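Local coordinates for chromosome partition protein Smc (Pyrococcus yayanosii, PDB 5XEI) that is probably required for chromosome condensation and partitioning, as a homodimeric, DNA-binding SMC-family protein that hydrolyses ATP in its globular heads, at residues Met1-Lys6 against Tyr85-Asp90; Val21-Lys26 against Ala489-Gly494; Ser37-Ile42 against Ile479-Val484; Ala133-Glu138 against Pro442-Leu447; Val143-Ile148 against Phe448-Ala453. All coordinates share one frame; numbering follows the deposited sequence.

Contact 1: Met1-Lys6 against Tyr85-Asp90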
# COMPACT_ATOMS: atom_id res chain seq x y z
N MET A 1 -11.45 12.28 21.73
CA MET A 1 -10.03 12.07 22.04
C MET A 1 -9.79 11.78 23.54
O MET A 1 -10.48 12.35 24.40
CB MET A 1 -9.19 13.28 21.59
CG MET A 1 -9.19 13.47 20.07
SD MET A 1 -9.22 11.90 19.13
CE MET A 1 -7.66 11.12 19.57
N PRO A 2 -8.79 10.90 23.85
CA PRO A 2 -8.42 10.67 25.25
C PRO A 2 -7.88 11.93 25.91
O PRO A 2 -7.88 13.00 25.29
CB PRO A 2 -7.35 9.57 25.16
CG PRO A 2 -7.59 8.92 23.86
CD PRO A 2 -8.06 10.00 22.94
N TYR A 3 -7.40 11.82 27.15
CA TYR A 3 -6.77 12.96 27.80
C TYR A 3 -6.06 12.49 29.06
O TYR A 3 -6.47 11.50 29.69
CB TYR A 3 -7.79 14.06 28.11
CG TYR A 3 -8.80 13.69 29.16
CD1 TYR A 3 -8.54 13.92 30.51
CD2 TYR A 3 -10.01 13.09 28.82
CE1 TYR A 3 -9.45 13.59 31.49
CE2 TYR A 3 -10.93 12.75 29.79
CZ TYR A 3 -10.64 13.00 31.13
OH TYR A 3 -11.53 12.67 32.13
N ILE A 4 -5.00 13.21 29.44
CA ILE A 4 -4.13 12.78 30.52
C ILE A 4 -4.83 13.01 31.85
O ILE A 4 -5.08 14.16 32.24
CB ILE A 4 -2.80 13.54 30.47
CG1 ILE A 4 -2.16 13.35 29.09
CG2 ILE A 4 -1.91 13.06 31.60
CD1 ILE A 4 -1.07 14.35 28.78
N GLU A 5 -5.13 11.93 32.56
CA GLU A 5 -5.71 12.07 33.89
C GLU A 5 -4.64 12.43 34.92
O GLU A 5 -4.91 13.21 35.83
CB GLU A 5 -6.43 10.80 34.31
CG GLU A 5 -7.18 10.15 33.14
CD GLU A 5 -7.94 8.88 33.52
OE1 GLU A 5 -9.17 8.96 33.77
OE2 GLU A 5 -7.31 7.80 33.53
N LYS A 6 -3.44 11.88 34.78
CA LYS A 6 -2.37 12.22 35.72
C LYS A 6 -1.03 11.72 35.21
O LYS A 6 -0.95 10.96 34.24
CB LYS A 6 -2.64 11.64 37.11
CG LYS A 6 -2.47 10.14 37.14
CD LYS A 6 -2.87 9.60 38.49
CE LYS A 6 -2.90 8.08 38.47
NZ LYS A 6 -3.22 7.48 39.80
N TYR A 85 -1.28 8.35 32.62
CA TYR A 85 -2.61 7.76 32.65
C TYR A 85 -3.53 8.56 31.76
O TYR A 85 -3.73 9.75 31.99
CB TYR A 85 -3.15 7.75 34.07
CG TYR A 85 -2.34 6.93 35.04
CD1 TYR A 85 -1.09 7.36 35.49
CD2 TYR A 85 -2.84 5.74 35.53
CE1 TYR A 85 -0.36 6.60 36.41
CE2 TYR A 85 -2.12 4.98 36.42
CZ TYR A 85 -0.89 5.41 36.86
OH TYR A 85 -0.22 4.62 37.75
N PHE A 86 -4.10 7.89 30.75
CA PHE A 86 -5.05 8.49 29.82
C PHE A 86 -6.46 7.99 30.10
O PHE A 86 -6.66 6.80 30.37
CB PHE A 86 -4.72 8.17 28.38
CG PHE A 86 -3.43 8.73 27.91
CD1 PHE A 86 -3.38 10.00 27.40
CD2 PHE A 86 -2.29 7.97 27.95
CE1 PHE A 86 -2.18 10.51 26.94
CE2 PHE A 86 -1.09 8.48 27.50
CZ PHE A 86 -1.04 9.75 27.00
N ASN A 87 -7.42 8.90 30.00
CA ASN A 87 -8.82 8.52 30.03
C ASN A 87 -9.25 8.16 28.62
O ASN A 87 -9.18 9.00 27.71
CB ASN A 87 -9.69 9.65 30.58
CG ASN A 87 -11.15 9.26 30.65
OD1 ASN A 87 -11.83 9.24 29.63
ND2 ASN A 87 -11.62 8.94 31.84
N ASN A 88 -9.69 6.91 28.43
CA ASN A 88 -10.02 6.38 27.12
C ASN A 88 -11.51 6.06 26.99
O ASN A 88 -11.88 5.24 26.14
CB ASN A 88 -9.19 5.14 26.82
CG ASN A 88 -9.09 4.87 25.36
OD1 ASN A 88 -9.05 5.80 24.57
ND2 ASN A 88 -9.07 3.61 24.98
N GLU A 89 -12.36 6.68 27.81
CA GLU A 89 -13.80 6.43 27.74
C GLU A 89 -14.38 6.75 26.37
O GLU A 89 -15.54 6.42 26.12
CB GLU A 89 -14.56 7.26 28.79
CG GLU A 89 -14.40 6.80 30.24
CD GLU A 89 -14.99 7.79 31.26
OE1 GLU A 89 -15.80 8.67 30.86
OE2 GLU A 89 -14.65 7.69 32.47
N ASP A 90 -13.61 7.40 25.50
CA ASP A 90 -14.00 7.64 24.13
C ASP A 90 -13.32 6.69 23.14
O ASP A 90 -13.55 6.81 21.93
CB ASP A 90 -13.66 9.09 23.76
CG ASP A 90 -12.18 9.28 23.48
OD1 ASP A 90 -11.36 9.12 24.42
OD2 ASP A 90 -11.84 9.59 22.32
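K6 lays its extended chain over Y85, with CE above the centre of the ring face, 3.4 Å from the Y85 centroid. K6 NZ follows at 4.4 Å from that centroid, so a cation-pi contact joins the CH-pi one; lysine supplies both methylenes and charge. On the same face of the sheet, N87 CB rests over one face of the Y3 ring, offset toward the rim and 3.7 Å from its centroid. N87 CG, anti to the backbone N (chi1 -179°), lies beside Y3 CE2, and the amide plane is turned only 17° from the ring. N87 ND2 donates to E5 OE1 at 3.1 Å, meeting the carboxylate from above its plane. An alanine at E5 would probably leave N87 ND2 without its carboxylate acceptor and its amide freer to turn. N87 OD1 accepts from E89 N, and this Asx turn helps fix the amide's rotation. In the backbone, N87 N bonds to Y3 O at 2.8 Å, E5 N to Y85 O and Y85 N to K6 O; E5 and K6 both face Y85, a classic beta bulge. On the other face, I4 CG1 packs against F86 CE1 at 3.6 Å. The chain start is tied down by a salt bridge from M1 N to D90 OD2 (2.8 Å). Strand 3-10 runs between strands 80-87 and 20-23 in an antiparallel sheet of the head, and Y85 OH bonds to E8.

Contact 2: Val21-Lys26 against Ala489-Gly494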
# COMPACT_ATOMS: atom_id res chain seq x y z
N VAL A 21 2.86 12.31 42.07
CA VAL A 21 1.63 12.17 41.28
C VAL A 21 1.11 13.55 40.94
O VAL A 21 0.77 14.35 41.82
CB VAL A 21 0.57 11.36 42.02
CG1 VAL A 21 -0.68 11.30 41.18
CG2 VAL A 21 1.10 9.96 42.33
N ILE A 22 1.03 13.85 39.64
CA ILE A 22 0.65 15.16 39.19
C ILE A 22 -0.72 15.04 38.49
O ILE A 22 -0.80 14.46 37.40
CB ILE A 22 1.71 15.76 38.27
CG1 ILE A 22 3.04 15.74 39.01
CG2 ILE A 22 1.29 17.16 37.82
CD1 ILE A 22 4.22 16.23 38.21
N PRO A 23 -1.79 15.53 39.09
CA PRO A 23 -3.11 15.41 38.48
C PRO A 23 -3.39 16.59 37.57
O PRO A 23 -2.91 17.71 37.79
CB PRO A 23 -4.03 15.41 39.71
CG PRO A 23 -3.32 16.40 40.64
CD PRO A 23 -1.83 16.30 40.35
N PHE A 24 -4.18 16.33 36.54
CA PHE A 24 -4.38 17.29 35.47
C PHE A 24 -5.86 17.58 35.28
O PHE A 24 -6.67 16.66 35.20
CB PHE A 24 -3.78 16.77 34.16
CG PHE A 24 -2.29 16.86 34.12
CD1 PHE A 24 -1.66 18.06 34.42
CD2 PHE A 24 -1.53 15.75 33.82
CE1 PHE A 24 -0.29 18.16 34.40
CE2 PHE A 24 -0.16 15.84 33.80
CZ PHE A 24 0.46 17.05 34.09
N SER A 25 -6.20 18.87 35.23
CA SER A 25 -7.51 19.29 34.79
C SER A 25 -7.77 18.77 33.38
O SER A 25 -6.85 18.66 32.55
CB SER A 25 -7.61 20.82 34.84
OG SER A 25 -8.75 21.33 34.16
N LYS A 26 -9.04 18.42 33.11
CA LYS A 26 -9.44 18.08 31.75
C LYS A 26 -9.28 19.26 30.80
O LYS A 26 -9.06 19.06 29.60
CB LYS A 26 -10.88 17.58 31.73
CG LYS A 26 -11.32 16.92 30.41
CD LYS A 26 -12.85 16.74 30.39
CE LYS A 26 -13.32 15.61 29.49
NZ LYS A 26 -14.69 15.16 29.91
N ALA A 489 -6.39 29.71 34.21
CA ALA A 489 -6.35 28.27 34.35
C ALA A 489 -7.50 27.79 35.23
O ALA A 489 -7.99 28.52 36.09
CB ALA A 489 -5.01 27.82 34.93
N ASP A 490 -7.95 26.57 34.96
CA ASP A 490 -8.91 25.91 35.83
C ASP A 490 -8.24 25.34 37.07
O ASP A 490 -8.87 25.23 38.12
CB ASP A 490 -9.63 24.76 35.10
CG ASP A 490 -10.17 25.16 33.73
OD1 ASP A 490 -9.46 25.85 32.97
OD2 ASP A 490 -11.33 24.77 33.43
N LYS A 491 -6.98 24.94 36.93
CA LYS A 491 -6.18 24.38 38.00
C LYS A 491 -4.76 24.92 37.87
O LYS A 491 -4.29 25.16 36.75
CB LYS A 491 -6.17 22.85 37.96
CG LYS A 491 -4.98 22.21 38.68
CD LYS A 491 -5.00 20.67 38.65
CE LYS A 491 -6.13 20.13 39.50
NZ LYS A 491 -5.98 18.69 39.79
N ILE A 492 -4.11 25.14 39.01
CA ILE A 492 -2.72 25.58 39.06
C ILE A 492 -1.93 24.56 39.87
O ILE A 492 -2.35 24.18 40.97
CB ILE A 492 -2.58 26.99 39.66
CG1 ILE A 492 -3.46 27.98 38.90
CG2 ILE A 492 -1.13 27.44 39.62
CD1 ILE A 492 -3.82 29.22 39.70
N ILE A 493 -0.82 24.10 39.31
CA ILE A 493 0.14 23.23 39.99
C ILE A 493 1.38 24.07 40.25
O ILE A 493 1.92 24.69 39.33
CB ILE A 493 0.49 21.99 39.14
CG1 ILE A 493 -0.71 21.06 38.91
CG2 ILE A 493 1.68 21.24 39.73
CD1 ILE A 493 -1.24 20.40 40.15
N GLY A 494 1.81 24.11 41.51
CA GLY A 494 3.03 24.81 41.87
C GLY A 494 4.20 23.85 41.95
O GLY A 494 4.04 22.69 42.34
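K491 reaches from its strand to S25 and P23. K491 CB starts opposite S25 CB, 4.0 Å away, a plain contact of two small aliphatic groups. CG stands anti to the backbone N (chi1 158° in K491). K491 CD comes within 3.7 Å of P23 O and lies 4.0 Å from S25 N, a contact with the backbone. The K491 chain then bends at chi3 (-68°), which sets CE off the extended line. K491 NZ ends beside the pyrrolidine ring, 3.6 Å from P23 CG. The two side chains cross at about a right angle, the ammonium lying against the aliphatic carbons of the ring, with no hydrogen bond made to P23. An alanine here would probably keep the meeting with S25 but leave the P23 ring and the P23 carbonyl without the cover of the lysine chain. The head of an SMC protein has an ABC-type ATPase fold, and this contact joins its two sheets: strand 20-23 is an outer strand of the antiparallel sheet, while strand 491-498 belongs to the mixed sheet that carries the nucleotide-binding loop. Further along, I493 CD1 sits 3.9 Å from P23 O and 4.1 Å from P23 CD, a buried aliphatic chain suited to packing against the proline ring. At the other end S25 OG lies 3.7 Å from D490 CB, while its polar partner is G27 N. F24, turned away from strand 491-498, packs instead on I4 and L7.

Contact 3: Ser37-Ile42 against Ile479-Val484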
# COMPACT_ATOMS: atom_id res chain seq x y z
N SER A 37 12.99 26.07 39.23
CA SER A 37 12.21 25.24 40.13
C SER A 37 12.06 23.84 39.59
O SER A 37 11.56 22.96 40.31
CB SER A 37 10.82 25.83 40.34
OG SER A 37 10.05 25.69 39.15
N GLY A 38 12.43 23.64 38.32
CA GLY A 38 12.27 22.36 37.64
C GLY A 38 10.88 22.12 37.12
O GLY A 38 10.50 20.96 36.91
N LYS A 39 10.09 23.18 36.92
CA LYS A 39 8.75 22.98 36.39
C LYS A 39 8.79 22.39 34.98
O LYS A 39 7.88 21.65 34.59
CB LYS A 39 7.97 24.30 36.43
CG LYS A 39 8.69 25.51 35.80
CD LYS A 39 7.87 26.81 35.93
CE LYS A 39 8.41 27.96 35.06
NZ LYS A 39 9.87 28.20 35.25
N SER A 40 9.86 22.64 34.23
CA SER A 40 9.91 22.23 32.83
C SER A 40 10.26 20.76 32.66
O SER A 40 9.99 20.17 31.60
CB SER A 40 10.92 23.09 32.09
OG SER A 40 10.78 24.45 32.43
N ASN A 41 10.85 20.15 33.67
CA ASN A 41 11.12 18.73 33.61
C ASN A 41 9.85 17.91 33.53
O ASN A 41 9.91 16.72 33.16
CB ASN A 41 11.97 18.33 34.81
CG ASN A 41 13.34 19.00 34.81
OD1 ASN A 41 14.00 19.15 33.76
ND2 ASN A 41 13.79 19.39 35.99
N ILE A 42 8.69 18.50 33.82
CA ILE A 42 7.45 17.78 33.62
C ILE A 42 7.16 17.61 32.13
O ILE A 42 6.83 16.51 31.66
CB ILE A 42 6.30 18.47 34.37
CG1 ILE A 42 6.46 18.19 35.87
CG2 ILE A 42 4.95 18.01 33.85
CD1 ILE A 42 5.85 19.32 36.77
N ILE A 479 3.22 25.43 31.07
CA ILE A 479 4.28 25.65 32.05
C ILE A 479 4.74 27.10 31.92
O ILE A 479 5.40 27.47 30.94
CB ILE A 479 5.46 24.69 31.84
CG1 ILE A 479 4.99 23.25 31.75
CG2 ILE A 479 6.48 24.82 32.96
CD1 ILE A 479 6.13 22.33 31.38
N THR A 480 4.42 27.91 32.92
CA THR A 480 4.56 29.34 32.79
C THR A 480 4.91 29.95 34.14
O THR A 480 4.93 29.26 35.16
CB THR A 480 3.27 29.97 32.23
OG1 THR A 480 3.46 31.37 32.02
CG2 THR A 480 2.11 29.80 33.19
N LEU A 481 5.18 31.25 34.13
CA LEU A 481 5.32 32.01 35.36
C LEU A 481 4.57 33.34 35.28
O LEU A 481 4.63 34.12 36.24
CB LEU A 481 6.80 32.23 35.68
CG LEU A 481 7.54 32.82 34.49
CD1 LEU A 481 7.60 34.32 34.64
CD2 LEU A 481 8.91 32.20 34.33
N ARG A 482 3.85 33.59 34.19
CA ARG A 482 3.18 34.86 33.94
C ARG A 482 1.78 34.85 34.55
O ARG A 482 1.00 33.92 34.32
CB ARG A 482 3.11 35.12 32.44
CG ARG A 482 4.38 34.74 31.71
CD ARG A 482 5.49 35.76 31.93
NE ARG A 482 5.10 37.09 31.48
CZ ARG A 482 5.27 37.55 30.24
NH1 ARG A 482 5.83 36.78 29.31
NH2 ARG A 482 4.88 38.78 29.93
N ASP A 483 1.46 35.90 35.31
CA ASP A 483 0.26 35.89 36.14
C ASP A 483 -1.00 35.88 35.30
O ASP A 483 -2.00 35.26 35.69
CB ASP A 483 0.29 37.09 37.09
CG ASP A 483 1.63 37.22 37.82
OD1 ASP A 483 2.46 38.05 37.39
OD2 ASP A 483 1.86 36.48 38.82
N VAL A 484 -0.98 36.54 34.14
CA VAL A 484 -2.16 36.55 33.29
C VAL A 484 -2.48 35.14 32.81
O VAL A 484 -3.65 34.75 32.71
CB VAL A 484 -1.96 37.52 32.11
CG1 VAL A 484 -3.30 37.85 31.48
CG2 VAL A 484 -1.24 38.78 32.56
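K39 and S40 meet I479 and the residues just after it, where the nucleotide-binding loop lies against the end of strand 475-480. The loop enters with S37, whose OG is bonded to A34 O and receives a weak bond from K39 N, and whose carbonyl is taken by S502. G38 follows with a positive phi of 81°, a conformation that glycine adopts most easily. K39 carries most of the contact. Its CG stands between the backbone N and the carbonyl carbon (chi1 51°), and the aliphatic part then runs obliquely over the branch of I479: CG lies 3.7 Å from I479 CG2, with CB and CD each 3.8 Å from the same methyl. Further out, K39 CE is 3.7 Å from T480 O. A bend at chi4 turns NZ back toward A34 O, to which it is weakly bonded, with L481 CD2 4.2 Å from NZ. This is the P-loop, or Walker A motif, of ABC-type ATPases, and residues from A34 to N41 are predicted to bind ATP; a lysine suits the place because its methylenes can pack on isoleucine while its amino group reaches into the loop. At the next residue, S40 CA sits 4.0 Å from I479 CD1, which also lies 3.7 Å from K39 O. Isoleucine thus uses both branches, one against the lysine stem and one against the loop backbone. Helix 41-49 then carries I42 onto I31 and V495. Across the contact, T480 OG1 accepts from R482 N at 3.1 Å, an ST turn just ahead of helix 483-488, and is also hydrogen-bonded to D452.

Contact 4: Ala133-Glu138 against Pro442-Leu447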
# COMPACT_ATOMS: atom_id res chain seq x y z
N ALA A 133 -3.98 6.54 18.20
CA ALA A 133 -4.75 7.55 18.92
C ALA A 133 -4.39 8.97 18.50
O ALA A 133 -4.78 9.94 19.17
CB ALA A 133 -4.55 7.38 20.43
N MET A 134 -3.64 9.09 17.40
CA MET A 134 -3.05 10.34 16.93
C MET A 134 -2.56 11.21 18.08
O MET A 134 -2.69 12.43 18.05
CB MET A 134 -4.03 11.11 16.02
CG MET A 134 -5.31 11.62 16.68
SD MET A 134 -5.77 13.25 16.08
CE MET A 134 -7.17 13.63 17.10
N ILE A 135 -1.98 10.58 19.09
CA ILE A 135 -1.28 11.30 20.15
C ILE A 135 -0.01 11.90 19.56
O ILE A 135 0.86 11.16 19.08
CB ILE A 135 -0.94 10.39 21.33
CG1 ILE A 135 -2.21 9.80 21.94
CG2 ILE A 135 -0.11 11.15 22.36
CD1 ILE A 135 -2.80 10.63 23.03
N SER A 136 0.10 13.23 19.61
CA SER A 136 1.30 13.92 19.16
C SER A 136 1.65 13.63 17.70
O SER A 136 2.64 12.93 17.42
CB SER A 136 2.47 13.58 20.10
OG SER A 136 3.75 13.74 19.48
N PRO A 137 0.84 14.14 16.72
CA PRO A 137 1.23 14.05 15.29
C PRO A 137 2.43 14.91 14.94
O PRO A 137 2.35 16.15 14.95
CB PRO A 137 -0.03 14.53 14.54
CG PRO A 137 -1.16 14.50 15.56
CD PRO A 137 -0.51 14.71 16.91
N GLU A 138 3.56 14.28 14.62
CA GLU A 138 4.85 14.95 14.49
C GLU A 138 5.20 15.76 15.74
O GLU A 138 6.05 16.65 15.69
CB GLU A 138 4.88 15.86 13.25
CG GLU A 138 4.23 15.21 12.04
CD GLU A 138 5.20 14.87 10.93
OE1 GLU A 138 4.73 14.46 9.85
OE2 GLU A 138 6.43 15.01 11.13
N PRO A 442 -8.81 18.56 16.81
CA PRO A 442 -8.17 18.65 18.13
C PRO A 442 -7.32 17.43 18.44
O PRO A 442 -7.79 16.29 18.34
CB PRO A 442 -9.36 18.75 19.10
CG PRO A 442 -10.59 18.87 18.26
CD PRO A 442 -10.27 18.37 16.90
N ALA A 443 -6.07 17.66 18.83
CA ALA A 443 -5.29 16.60 19.45
C ALA A 443 -5.77 16.37 20.89
O ALA A 443 -6.38 17.25 21.49
CB ALA A 443 -3.80 16.95 19.44
N PRO A 444 -5.50 15.17 21.46
CA PRO A 444 -6.00 14.89 22.82
C PRO A 444 -5.52 15.88 23.88
O PRO A 444 -6.27 16.20 24.81
CB PRO A 444 -5.48 13.47 23.10
CG PRO A 444 -5.33 12.88 21.76
CD PRO A 444 -4.86 13.99 20.87
N PHE A 445 -4.29 16.36 23.77
CA PHE A 445 -3.83 17.41 24.65
C PHE A 445 -2.78 18.22 23.92
O PHE A 445 -2.23 17.77 22.90
CB PHE A 445 -3.23 16.85 25.95
CG PHE A 445 -1.92 16.17 25.72
CD1 PHE A 445 -1.88 14.84 25.35
CD2 PHE A 445 -0.73 16.89 25.80
CE1 PHE A 445 -0.69 14.22 25.10
CE2 PHE A 445 0.47 16.27 25.54
CZ PHE A 445 0.49 14.94 25.20
N TYR A 446 -2.49 19.40 24.48
CA TYR A 446 -1.40 20.27 24.05
C TYR A 446 -0.51 20.57 25.25
O TYR A 446 -0.99 20.76 26.37
CB TYR A 446 -1.97 21.58 23.43
CG TYR A 446 -2.79 21.29 22.21
CD1 TYR A 446 -4.12 20.87 22.33
CD2 TYR A 446 -2.23 21.38 20.93
CE1 TYR A 446 -4.86 20.56 21.22
CE2 TYR A 446 -2.98 21.07 19.79
CZ TYR A 446 -4.29 20.66 19.95
OH TYR A 446 -5.05 20.34 18.86
N LEU A 447 0.80 20.63 25.02
CA LEU A 447 1.76 20.96 26.07
C LEU A 447 2.55 22.19 25.66
O LEU A 447 3.29 22.15 24.68
CB LEU A 447 2.71 19.80 26.33
CG LEU A 447 3.83 20.11 27.34
CD1 LEU A 447 3.21 20.39 28.69
CD2 LEU A 447 4.83 18.94 27.41
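I135 and P444 make the main apolar contact: I135 CD1 lies 3.6 Å from P444 CG and 3.9 Å from P444 CB, the two side chains crossing at an oblique angle. The two branches of I135 divide the work. CG1 is anti to the carbonyl carbon (chi1 -61°) and bears the methyl that meets the proline, while CG2 comes to 4.2 Å from F445 CE1. A beta-branched residue fits such a place because it fills two directions at once. The other apolar partner is M134, whose flexible thioether chain is bent at chi2; its CE lies near the backbone of P442 and A443, 4.2 Å from A443 CA. M134 CE also lies 4.4 Å from P444 CD. Two backbone carbonyls also touch the proline ring: M134 O stands 3.9 Å from P444 CD, and A133 O is 4.0 Å from P444 CG. The polar bonds do not join the two segments; each side makes its own. M134, with a positive phi of 37°, is the C-prime residue of a Schellman motif that ends helix 123-132, with I135 N bonded back to L130 O. On the other segment A443 N donates to Y446 OH at 2.9 Å, which pins the approach to the strand; Y446 OH is also hydrogen-bonded to Y140 OH. The contact thus sets the loop after helix 123-132 against the start of strand 445-449, in the head domain. That strand lies between strands 142-143 and 475-480, F445 touching L142 and Q475 from them, while M134 also touches M1.

Contact 5: Val143-Ile148 against Phe448-Ala453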
# COMPACT_ATOMS: atom_id res chain seq x y z
N VAL A 143 4.97 21.42 22.55
CA VAL A 143 5.80 22.59 22.32
C VAL A 143 6.73 22.81 23.51
O VAL A 143 6.39 23.51 24.47
CB VAL A 143 4.95 23.84 22.07
CG1 VAL A 143 5.76 24.88 21.36
CG2 VAL A 143 3.76 23.48 21.26
N LEU A 144 7.92 22.22 23.43
CA LEU A 144 8.98 22.34 24.42
C LEU A 144 9.95 23.46 24.04
O LEU A 144 9.85 24.06 22.98
CB LEU A 144 9.71 21.00 24.54
CG LEU A 144 9.07 19.95 25.44
CD1 LEU A 144 8.91 20.50 26.85
CD2 LEU A 144 7.74 19.52 24.90
N GLN A 145 10.91 23.72 24.92
CA GLN A 145 11.85 24.81 24.65
C GLN A 145 12.62 24.55 23.36
O GLN A 145 13.06 23.42 23.10
CB GLN A 145 12.79 25.01 25.86
CG GLN A 145 12.12 24.69 27.23
CD GLN A 145 12.90 25.16 28.50
OE1 GLN A 145 14.07 25.52 28.44
NE2 GLN A 145 12.20 25.18 29.63
N GLY A 146 12.73 25.58 22.52
CA GLY A 146 13.37 25.45 21.22
C GLY A 146 12.52 24.87 20.11
O GLY A 146 12.95 24.88 18.95
N ASP A 147 11.32 24.35 20.41
CA ASP A 147 10.48 23.82 19.34
C ASP A 147 10.03 24.92 18.38
O ASP A 147 9.98 24.70 17.16
CB ASP A 147 9.28 23.08 19.92
CG ASP A 147 9.55 21.59 20.12
OD1 ASP A 147 9.63 20.86 19.11
OD2 ASP A 147 9.64 21.15 21.29
N ILE A 148 9.69 26.11 18.91
CA ILE A 148 9.27 27.21 18.04
C ILE A 148 10.38 27.56 17.05
O ILE A 148 10.13 27.77 15.86
CB ILE A 148 8.87 28.45 18.86
CG1 ILE A 148 7.69 28.15 19.77
CG2 ILE A 148 8.56 29.62 17.94
CD1 ILE A 148 7.26 29.33 20.59
N PHE A 448 2.40 23.26 26.43
CA PHE A 448 3.09 24.52 26.19
C PHE A 448 3.98 24.80 27.39
O PHE A 448 3.51 25.24 28.44
CB PHE A 448 2.11 25.68 25.98
CG PHE A 448 1.28 25.57 24.74
CD1 PHE A 448 1.64 24.73 23.69
CD2 PHE A 448 0.10 26.30 24.63
CE1 PHE A 448 0.83 24.63 22.54
CE2 PHE A 448 -0.71 26.20 23.49
CZ PHE A 448 -0.35 25.36 22.46
N ASP A 449 5.26 24.55 27.24
CA ASP A 449 6.22 25.04 28.20
C ASP A 449 6.69 26.37 27.63
O ASP A 449 6.67 26.51 26.41
CB ASP A 449 7.36 24.04 28.32
CG ASP A 449 8.32 24.42 29.40
OD1 ASP A 449 9.25 23.62 29.64
OD2 ASP A 449 8.12 25.48 30.05
N GLU A 450 7.17 27.30 28.47
CA GLU A 450 7.48 28.70 28.09
C GLU A 450 6.46 29.28 27.08
O GLU A 450 5.29 29.45 27.43
CB GLU A 450 8.90 28.87 27.51
CG GLU A 450 9.14 28.12 26.23
CD GLU A 450 9.41 26.64 26.46
OE1 GLU A 450 9.63 26.18 27.60
OE2 GLU A 450 9.16 25.89 25.50
N ILE A 451 6.92 29.62 25.86
CA ILE A 451 6.23 30.25 24.71
C ILE A 451 5.69 31.64 25.05
O ILE A 451 5.43 32.44 24.15
CB ILE A 451 5.10 29.39 24.10
CG1 ILE A 451 3.77 29.56 24.83
CG2 ILE A 451 5.49 27.94 24.03
CD1 ILE A 451 2.65 28.74 24.21
N ASP A 452 5.52 31.94 26.33
CA ASP A 452 5.25 33.32 26.72
C ASP A 452 6.52 34.09 27.03
O ASP A 452 6.46 35.30 27.28
CB ASP A 452 4.30 33.36 27.91
CG ASP A 452 4.59 32.27 28.93
OD1 ASP A 452 5.78 31.94 29.15
OD2 ASP A 452 3.61 31.75 29.51
N ALA A 453 7.67 33.42 26.98
CA ALA A 453 8.95 34.04 27.30
C ALA A 453 9.25 35.29 26.47
O ALA A 453 10.06 36.12 26.90
CB ALA A 453 10.08 33.02 27.12
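V143 pairs in parallel with F448, and D449 N donates to V143 O at 3.2 Å, nearly along the C=O axis. The pairing sets the Q-loop, with Q145, beside the Walker B strand, which ends at D449, with E450 just after it; both motifs are hallmarks of ABC-type ATPases. V143 CG2 lies at the edge of the F448 ring, near its plane, with CE1 the nearest ring atom. The other valine methyl, CG1, is 4.1 Å from I451 CG2, which I148 CD1 meets at the same distance. Branched aliphatic chains thus pack together here. On the other side, D449 CG is anti to the backbone N (chi1 -174°), and OD1 receives a weak bond from Q145 NE2 at 3.3 Å, with amide and carboxylate planes 65° apart. The D449 side chain also lies within about 3 Å of that of S40, in the predicted ATP site. Q145 lies within a type II turn from L144 to D147, its third position filled by G146 at a positive phi that suits glycine. The backbone bond from D147 N to L144 O closes the turn, and D147 OD2 accepts from L144 N at 2.9 Å, met on the anti side but tilted from the carboxylate plane.

Overall arrangement
All five contacts lie in the head domain, where segments far apart in sequence are folded together. Contacts 1 and 2, their centres 15 Å apart, meet through neighbouring strands 3-10 and 20-23 of the antiparallel sheet. Contacts 2 to 5 all reach the mixed sheet. Contacts 4 and 5 share strand 445-449, and contact 3 uses the neighbouring strand 475-480. The centres of contacts 3 and 5 are 11 Å apart. Contact 1 also touches contact 4, their centres 12 Å apart. Along the chain, the first segments come in numerical order; contacts 3, 4 and 5 all fall within the span bracketed by contact 2. N- and C-terminal portions thus probably build the nucleotide site jointly, contact 3 holding predicted residues and contact 5 lying beside them.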